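Local coordinates for protein aclacinomycin oxidoreductase (AknOx) (Streptomyces galilaeus, PDB 2IPI) that oxidises the terminal sugar of aclacinomycin antibiotics in the last two steps of their biosynthesis, using a bicovalently bound FAD and molecular oxygen, at residues S167-V172 with S398-V403; A244-T248 with S340-W344; D256-L260 with S297-I303. One frame throughout, in Å; residues are numbered along the deposited sequence.

Interaction 1. Residues S167-V172 with S398-V403; sequences SRRDGV and SYGGKV
R168, K402 and Y399 have the largest buried areas in this contact, where the short helix 167-170 of the FAD-binding PCMH-type region packs against the loop after strand 391-398. R168 CA lies 4.1 Å from G401 CA, and G171 CA 4.1 Å from V403 CA. The R168 side chain (chi1 -89°) runs beside the loop start, CD 3.7 Å from Y399 O, its NE weakly hydrogen-bonded to M289 O. K402 N, starting a 3-10 segment, donates to R168 O (2.8 Å, 168°). G401 has phi/psi 76/-142; a CB there would point at R168 O and clash with it. K402 (chi1 t) lays CE 3.1 Å from R169 O, and a water bridges R169 O (2.6 Å) and, weakly, K402 NZ (3.2 Å). G171, first past the helix, leaves helical angles with phi 93°, while its N still donates to S167 O (2.5 Å, very short). Y399 (chi1 -154°) points CB away, but its ring end returns, OH 4.0 Å from V172 CG2; the ring stacks edge-to-face with Y163, near catalytic Y397. One strong backbone bond to a helix carbonyl thus joins the FAD-binding region to the loop following the active-site strand.

Interaction 2. Residues A244-T248 with S340-W344; sequences APTST and STEPW
This is an edge pairing combined with CH-pi packing, where the chain enters strand 248-256 beside strand 336-342, an outermost strand of the seven-stranded antiparallel sheet. T248 and E342 form an antiparallel hydrogen-bonded pair, CA-CA 5.4 Å: T248 N donates to E342 O (2.9 Å, 179°) and E342 N to T248 O (3.1 Å, 172°). T341 CA adds a CA-H...O contact to T248 O at 3.5 Å. Upstream, A244 and P245 are extended (phi/psi -59/150 and -60/156), T246 turns the chain at -57/-42, and S247 is extended again, its CA 4.5 Å from W344 CA. P343 is the N-cap of helix 344-348. W344 (chi1 -178°, chi2 80°) presents one indole face to A244 and P245: A244 CB sits 3.8 Å from the centroid of the six-membered ring of W344, and P245 CD 3.4 Å from that of its five-membered ring. A water accepts from W344 N (2.9 Å) and donates to T246 O (2.5 Å). Around the pair, T248 and P245 touch strand 302-310 through Q308 and D310, A244 shares a backbone hydrogen bond with G141, just past helix 129-140, and W344 meets the ring of Y137 on that helix.

Interaction 3. Residues D256-L260 with S297-I303; sequences DWSAL and SRAAGQI
D256, late in strand 248-256, and Q302, at the start of strand 302-310, form an antiparallel non-hydrogen-bonded pair: CA-CA 4.4 Å, D256 CA 4.0 Å from Q302 CB, both side chains on the same sheet face. Next, W257 N donates to G301 O (2.9 Å, 160°). W257, with most surface buried here, points its side chain (chi1 -99°, chi2 100°) into the bend of 297-303. R298 N lies over one ring face, G301 C and Q302 N at the edge, with W257 CD1 3.6 Å from Q302 N; W257 CE2 approaches I303 CG2 at 4.1 Å. The extended R298 side chain (chi1, chi2 and chi3 all t) reaches back, NH1 3.6 Å from W257 CE3; W257 O lies over the guanidinium face, 3.3 Å from R298 NH2 at too poor an angle for a hydrogen bond, and NH1 is bonded to S385 OG of helix 374-385. S258 CA comes within 3.8 Å of R298 NH2. A type I turn spans W257 to L260, with L260 N bonded to W257 O at 3.1 Å. L260 CD1 then packs on I303 CD1 at 3.9 Å. Within 297-303, R298 (phi/psi -82/64) centres an inverse gamma turn, and at 99/-41 a CB on G301 would be jammed against the carbonyl O of A300. The whole is a strand-to-helix turn, leading to helix 262-278, packed by its tryptophan against the beta-hairpin connection between antiparallel strands 290-296 and 302-310.

The three contacts nest along the chain: interaction 3 lies within the loop closed by interaction 2, itself inside that closed by interaction 1. Interactions 2 and 3 are at opposite ends of strand 248-256, their centres 30 Å apart; its neighbours in the seven-stranded sheet, 336-342 and 302-310, supply their respective partners. The loop of interaction 1 follows strand 391-398 of the same sheet. Its centre is 18 Å from interaction 2, nearest atoms about 5 Å apart, and 30 Å from interaction 3. Interaction 1 joins the sheet to the FAD-binding region; interaction 2 reaches that region through neighbours of A244 and W344; interaction 3 closes the distant end, the side chain of S297 about 10 Å from bound AKY.

Interaction 1. Residues S167-V172 with S398-V403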
loop_
_atom_site.group_PDB
_atom_site.type_symbol
_atom_site.label_atom_id
_atom_site.label_comp_id
_atom_site.label_asym_id
_atom_site.label_seq_id
_atom_site.Cartn_x
_atom_site.Cartn_y
_atom_site.Cartn_z
ATOM N N SER A 167 11.319 3.718 -0.546
ATOM C CA SER A 167 11.270 3.043 -1.858
ATOM C C SER A 167 12.173 3.706 -2.900
ATOM O O SER A 167 12.891 3.028 -3.636
ATOM C CB SER A 167 9.842 2.981 -2.397
ATOM O OG SER A 167 9.001 2.345 -1.446
ATOM N N ARG A 168 12.132 5.033 -2.947
ATOM C CA ARG A 168 12.975 5.811 -3.833
ATOM C C ARG A 168 14.432 5.339 -3.844
ATOM O O ARG A 168 15.024 5.310 -4.916
ATOM C CB ARG A 168 12.963 7.303 -3.436
ATOM C CG ARG A 168 11.841 8.062 -4.133
ATOM C CD ARG A 168 12.332 9.384 -4.698
ATOM N NE ARG A 168 12.215 10.492 -3.780
ATOM C CZ ARG A 168 12.756 11.695 -3.931
ATOM N NH1 ARG A 168 13.498 12.019 -4.989
ATOM N NH2 ARG A 168 12.543 12.604 -2.982
ATOM N N ARG A 169 14.909 4.976 -2.665
ATOM C CA ARG A 169 16.272 4.588 -2.305
ATOM C C ARG A 169 16.543 3.096 -2.578
ATOM O O ARG A 169 17.594 2.754 -3.137
ATOM C CB ARG A 169 16.630 4.920 -0.852
ATOM C CG ARG A 169 16.318 3.941 0.263
ATOM C CD ARG A 169 17.021 4.204 1.578
ATOM N NE ARG A 169 18.376 3.696 1.637
ATOM C CZ ARG A 169 18.899 2.886 2.564
ATOM N NH1 ARG A 169 18.174 2.457 3.570
ATOM N NH2 ARG A 169 20.173 2.513 2.468
ATOM N N ASP A 170 15.635 2.227 -2.182
ATOM C CA ASP A 170 15.830 0.785 -2.257
ATOM C C ASP A 170 14.760 0.047 -3.053
ATOM O O ASP A 170 14.946 -1.169 -3.233
ATOM C CB ASP A 170 15.824 0.172 -0.861
ATOM C CG ASP A 170 16.867 0.696 0.101
ATOM O OD1 ASP A 170 17.964 1.085 -0.326
ATOM O OD2 ASP A 170 16.561 0.703 1.312
ATOM N N GLY A 171 13.698 0.676 -3.500
ATOM C CA GLY A 171 12.625 0.122 -4.299
ATOM C C GLY A 171 11.445 -0.401 -3.523
ATOM O O GLY A 171 11.215 -0.079 -2.356
ATOM N N VAL A 172 10.604 -1.244 -4.152
ATOM C CA VAL A 172 9.411 -1.765 -3.476
ATOM C C VAL A 172 9.837 -2.740 -2.393
ATOM O O VAL A 172 11.008 -3.124 -2.369
ATOM C CB VAL A 172 8.475 -2.359 -4.552
ATOM C CG1 VAL A 172 7.844 -3.692 -4.212
ATOM C CG2 VAL A 172 7.407 -1.303 -4.846
ATOM N N SER A 398 6.098 11.602 -3.594
ATOM C CA SER A 398 7.305 11.448 -4.400
ATOM C C SER A 398 7.502 9.932 -4.585
ATOM O O SER A 398 7.254 9.193 -3.621
ATOM C CB SER A 398 8.513 12.122 -3.773
ATOM O OG SER A 398 8.864 11.528 -2.532
ATOM N N TYR A 399 7.886 9.510 -5.770
ATOM C CA TYR A 399 7.968 8.090 -6.127
ATOM C C TYR A 399 9.065 7.870 -7.157
ATOM O O TYR A 399 9.928 8.721 -7.397
ATOM C CB TYR A 399 6.637 7.580 -6.675
ATOM C CG TYR A 399 6.369 6.101 -6.504
ATOM C CD1 TYR A 399 6.055 5.320 -7.614
ATOM C CD2 TYR A 399 6.412 5.457 -5.274
ATOM C CE1 TYR A 399 5.800 3.959 -7.512
ATOM C CE2 TYR A 399 6.155 4.100 -5.155
ATOM C CZ TYR A 399 5.849 3.355 -6.274
ATOM O OH TYR A 399 5.596 2.004 -6.148
ATOM N N GLY A 400 9.049 6.688 -7.790
ATOM C CA GLY A 400 10.080 6.430 -8.796
ATOM C C GLY A 400 11.352 5.946 -8.127
ATOM O O GLY A 400 11.290 5.062 -7.264
ATOM N N GLY A 401 12.501 6.513 -8.490
ATOM C CA GLY A 401 13.724 6.087 -7.804
ATOM C C GLY A 401 14.186 4.722 -8.294
ATOM O O GLY A 401 14.128 4.349 -9.469
ATOM N N LYS A 402 14.676 3.939 -7.339
ATOM C CA LYS A 402 15.098 2.573 -7.569
ATOM C C LYS A 402 13.936 1.694 -8.033
ATOM O O LYS A 402 14.202 0.688 -8.694
ATOM C CB LYS A 402 15.745 2.033 -6.292
ATOM C CG LYS A 402 16.320 0.630 -6.373
ATOM C CD LYS A 402 17.792 0.635 -6.723
ATOM C CE LYS A 402 18.614 1.092 -5.503
ATOM N NZ LYS A 402 20.032 1.319 -5.936
ATOM N N VAL A 403 12.690 1.986 -7.689
ATOM C CA VAL A 403 11.601 1.126 -8.175
ATOM C C VAL A 403 11.611 1.033 -9.692
ATOM O O VAL A 403 11.194 0.035 -10.275
ATOM C CB VAL A 403 10.217 1.620 -7.721
ATOM C CG1 VAL A 403 9.852 2.938 -8.373
ATOM C CG2 VAL A 403 9.156 0.575 -8.038
HETATM O O HOH W 1 19.423 4.103 -4.463
#

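Interaction 2. Residues A244-T248 with S340-W344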
loop_
_atom_site.group_PDB
_atom_site.type_symbol
_atom_site.label_atom_id
_atom_site.label_comp_id
_atom_site.label_asym_id
_atom_site.label_seq_id
_atom_site.Cartn_x
_atom_site.Cartn_y
_atom_site.Cartn_z
ATOM N N ALA A 244 19.339 0.856 7.895
ATOM C CA ALA A 244 18.540 2.011 8.271
ATOM C C ALA A 244 19.356 3.296 8.138
ATOM O O ALA A 244 20.577 3.263 8.276
ATOM C CB ALA A 244 17.981 1.880 9.684
ATOM N N PRO A 245 18.687 4.410 7.846
ATOM C CA PRO A 245 19.344 5.719 7.810
ATOM C C PRO A 245 19.947 6.072 9.161
ATOM O O PRO A 245 19.494 5.580 10.188
ATOM C CB PRO A 245 18.203 6.701 7.512
ATOM C CG PRO A 245 17.256 5.840 6.735
ATOM C CD PRO A 245 17.269 4.519 7.487
ATOM N N THR A 246 20.950 6.933 9.127
ATOM C CA THR A 246 21.596 7.430 10.345
ATOM C C THR A 246 20.586 8.096 11.267
ATOM O O THR A 246 20.548 7.940 12.484
ATOM C CB THR A 246 22.704 8.444 9.995
ATOM O OG1 THR A 246 23.711 7.825 9.208
ATOM C CG2 THR A 246 23.350 8.920 11.296
ATOM N N SER A 247 19.714 8.876 10.631
ATOM C CA SER A 247 18.655 9.625 11.281
ATOM C C SER A 247 17.659 10.133 10.241
ATOM O O SER A 247 17.901 9.971 9.039
ATOM C CB SER A 247 19.236 10.822 12.055
ATOM O OG SER A 247 20.032 11.598 11.167
ATOM N N THR A 248 16.580 10.739 10.689
ATOM C CA THR A 248 15.569 11.310 9.811
ATOM C C THR A 248 15.473 12.822 10.012
ATOM O O THR A 248 15.006 13.276 11.063
ATOM C CB THR A 248 14.169 10.706 10.065
ATOM O OG1 THR A 248 14.166 9.292 9.829
ATOM C CG2 THR A 248 13.127 11.307 9.124
ATOM N N SER A 340 13.296 19.350 11.972
ATOM C CA SER A 340 13.636 18.509 13.115
ATOM C C SER A 340 14.492 17.329 12.665
ATOM O O SER A 340 14.304 16.826 11.553
ATOM C CB SER A 340 12.382 18.023 13.841
ATOM O OG SER A 340 11.393 17.580 12.928
ATOM N N THR A 341 15.411 16.924 13.538
ATOM C CA THR A 341 16.207 15.728 13.261
ATOM C C THR A 341 16.020 14.740 14.420
ATOM O O THR A 341 16.339 15.051 15.570
ATOM C CB THR A 341 17.698 15.992 13.051
ATOM O OG1 THR A 341 18.419 14.745 13.107
ATOM C CG2 THR A 341 18.265 16.841 14.180
ATOM N N GLU A 342 15.482 13.574 14.070
ATOM C CA GLU A 342 15.153 12.559 15.048
ATOM C C GLU A 342 15.772 11.208 14.707
ATOM O O GLU A 342 16.153 10.965 13.575
ATOM C CB GLU A 342 13.617 12.467 15.138
ATOM C CG GLU A 342 13.029 13.588 15.980
ATOM C CD GLU A 342 12.782 13.248 17.433
ATOM O OE1 GLU A 342 13.683 12.841 18.193
ATOM O OE2 GLU A 342 11.627 13.420 17.887
ATOM N N PRO A 343 15.886 10.333 15.690
ATOM C CA PRO A 343 16.416 8.997 15.399
ATOM C C PRO A 343 15.493 8.274 14.424
ATOM O O PRO A 343 14.263 8.387 14.509
ATOM C CB PRO A 343 16.440 8.309 16.759
ATOM C CG PRO A 343 16.366 9.418 17.760
ATOM C CD PRO A 343 15.556 10.503 17.109
ATOM N N TRP A 344 16.113 7.544 13.495
ATOM C CA TRP A 344 15.329 6.856 12.474
ATOM C C TRP A 344 14.208 5.993 13.043
ATOM O O TRP A 344 13.072 6.065 12.545
ATOM C CB TRP A 344 16.242 5.999 11.568
ATOM C CG TRP A 344 15.396 5.344 10.505
ATOM C CD1 TRP A 344 14.914 5.879 9.349
ATOM C CD2 TRP A 344 14.935 3.985 10.546
ATOM N NE1 TRP A 344 14.186 4.941 8.664
ATOM C CE2 TRP A 344 14.178 3.768 9.378
ATOM C CE3 TRP A 344 15.106 2.957 11.476
ATOM C CZ2 TRP A 344 13.586 2.530 9.117
ATOM C CZ3 TRP A 344 14.518 1.733 11.218
ATOM C CH2 TRP A 344 13.773 1.546 10.051
HETATM O O HOH W 2 18.925 7.478 14.324
#

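Interaction 3. Residues D256-L260 with S297-I303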
loop_
_atom_site.group_PDB
_atom_site.type_symbol
_atom_site.label_atom_id
_atom_site.label_comp_id
_atom_site.label_asym_id
_atom_site.label_seq_id
_atom_site.Cartn_x
_atom_site.Cartn_y
_atom_site.Cartn_z
ATOM N N ASP A 256 -1.211 28.483 4.205
ATOM C CA ASP A 256 -2.573 28.686 4.707
ATOM C C ASP A 256 -3.563 28.859 3.556
ATOM O O ASP A 256 -3.198 29.407 2.521
ATOM C CB ASP A 256 -2.668 29.879 5.666
ATOM C CG ASP A 256 -1.921 29.710 6.975
ATOM O OD1 ASP A 256 -0.670 29.678 6.900
ATOM O OD2 ASP A 256 -2.516 29.613 8.067
ATOM N N TRP A 257 -4.797 28.384 3.688
ATOM C CA TRP A 257 -5.754 28.443 2.589
ATOM C C TRP A 257 -6.167 29.879 2.293
ATOM O O TRP A 257 -6.478 30.229 1.158
ATOM C CB TRP A 257 -7.014 27.584 2.868
ATOM C CG TRP A 257 -6.903 26.259 2.158
ATOM C CD1 TRP A 257 -6.531 25.065 2.698
ATOM C CD2 TRP A 257 -7.164 26.007 0.772
ATOM N NE1 TRP A 257 -6.543 24.083 1.742
ATOM C CE2 TRP A 257 -6.930 24.635 0.544
ATOM C CE3 TRP A 257 -7.575 26.799 -0.306
ATOM C CZ2 TRP A 257 -7.082 24.039 -0.707
ATOM C CZ3 TRP A 257 -7.730 26.207 -1.543
ATOM C CH2 TRP A 257 -7.493 24.840 -1.744
ATOM N N SER A 258 -6.194 30.724 3.321
ATOM C CA SER A 258 -6.704 32.079 3.092
ATOM C C SER A 258 -5.772 32.865 2.195
ATOM O O SER A 258 -6.188 33.766 1.460
ATOM C CB SER A 258 -6.920 32.792 4.429
ATOM O OG SER A 258 -5.690 33.009 5.093
ATOM N N ALA A 259 -4.468 32.547 2.226
ATOM C CA ALA A 259 -3.539 33.312 1.396
ATOM C C ALA A 259 -3.286 32.604 0.071
ATOM O O ALA A 259 -2.484 33.009 -0.763
ATOM C CB ALA A 259 -2.234 33.545 2.129
ATOM N N LEU A 260 -4.002 31.496 -0.109
ATOM C CA LEU A 260 -3.848 30.725 -1.332
ATOM C C LEU A 260 -4.848 31.183 -2.390
ATOM O O LEU A 260 -6.028 31.362 -2.100
ATOM C CB LEU A 260 -4.005 29.225 -1.061
ATOM C CG LEU A 260 -2.738 28.583 -0.475
ATOM C CD1 LEU A 260 -3.009 27.142 -0.073
ATOM C CD2 LEU A 260 -1.595 28.686 -1.474
ATOM N N SER A 297 -8.670 19.995 2.072
ATOM C CA SER A 297 -9.747 20.902 1.698
ATOM C C SER A 297 -9.700 22.212 2.489
ATOM O O SER A 297 -8.924 22.293 3.440
ATOM C CB SER A 297 -11.104 20.224 1.913
ATOM O OG SER A 297 -11.375 19.328 0.835
ATOM N N ARG A 298 -10.511 23.182 2.093
ATOM C CA ARG A 298 -10.753 24.452 2.740
ATOM C C ARG A 298 -11.782 24.310 3.870
ATOM O O ARG A 298 -12.861 24.895 3.896
ATOM C CB ARG A 298 -11.302 25.568 1.845
ATOM C CG ARG A 298 -11.016 26.987 2.328
ATOM C CD ARG A 298 -11.223 27.943 1.158
ATOM N NE ARG A 298 -10.668 29.270 1.364
ATOM C CZ ARG A 298 -10.053 29.993 0.447
ATOM N NH1 ARG A 298 -9.889 29.531 -0.789
ATOM N NH2 ARG A 298 -9.594 31.198 0.774
ATOM N N ALA A 299 -11.368 23.528 4.846
ATOM C CA ALA A 299 -11.929 23.464 6.185
ATOM C C ALA A 299 -10.760 23.107 7.109
ATOM O O ALA A 299 -10.753 23.384 8.308
ATOM C CB ALA A 299 -13.069 22.488 6.318
ATOM N N ALA A 300 -9.766 22.489 6.470
ATOM C CA ALA A 300 -8.608 21.941 7.145
ATOM C C ALA A 300 -7.644 23.038 7.587
ATOM O O ALA A 300 -6.820 22.852 8.481
ATOM C CB ALA A 300 -7.904 20.957 6.222
ATOM N N GLY A 301 -7.748 24.177 6.916
ATOM C CA GLY A 301 -6.922 25.322 7.215
ATOM C C GLY A 301 -5.725 25.511 6.312
ATOM O O GLY A 301 -5.390 26.636 5.921
ATOM N N GLN A 302 -5.044 24.421 5.964
ATOM C CA GLN A 302 -3.846 24.514 5.152
ATOM C C GLN A 302 -3.517 23.206 4.443
ATOM O O GLN A 302 -3.948 22.149 4.876
ATOM C CB GLN A 302 -2.675 24.887 6.078
ATOM C CG GLN A 302 -2.130 23.754 6.910
ATOM C CD GLN A 302 -2.469 23.762 8.387
ATOM O OE1 GLN A 302 -1.630 23.491 9.247
ATOM N NE2 GLN A 302 -3.735 24.058 8.651
ATOM N N ILE A 303 -2.737 23.331 3.387
ATOM C CA ILE A 303 -2.106 22.265 2.642
ATOM C C ILE A 303 -0.699 22.059 3.207
ATOM O O ILE A 303 -0.029 22.996 3.641
ATOM C CB ILE A 303 -1.997 22.527 1.135
ATOM C CG1 ILE A 303 -1.185 23.767 0.757
ATOM C CG2 ILE A 303 -3.382 22.594 0.494
ATOM C CD1 ILE A 303 -0.937 23.932 -0.719
#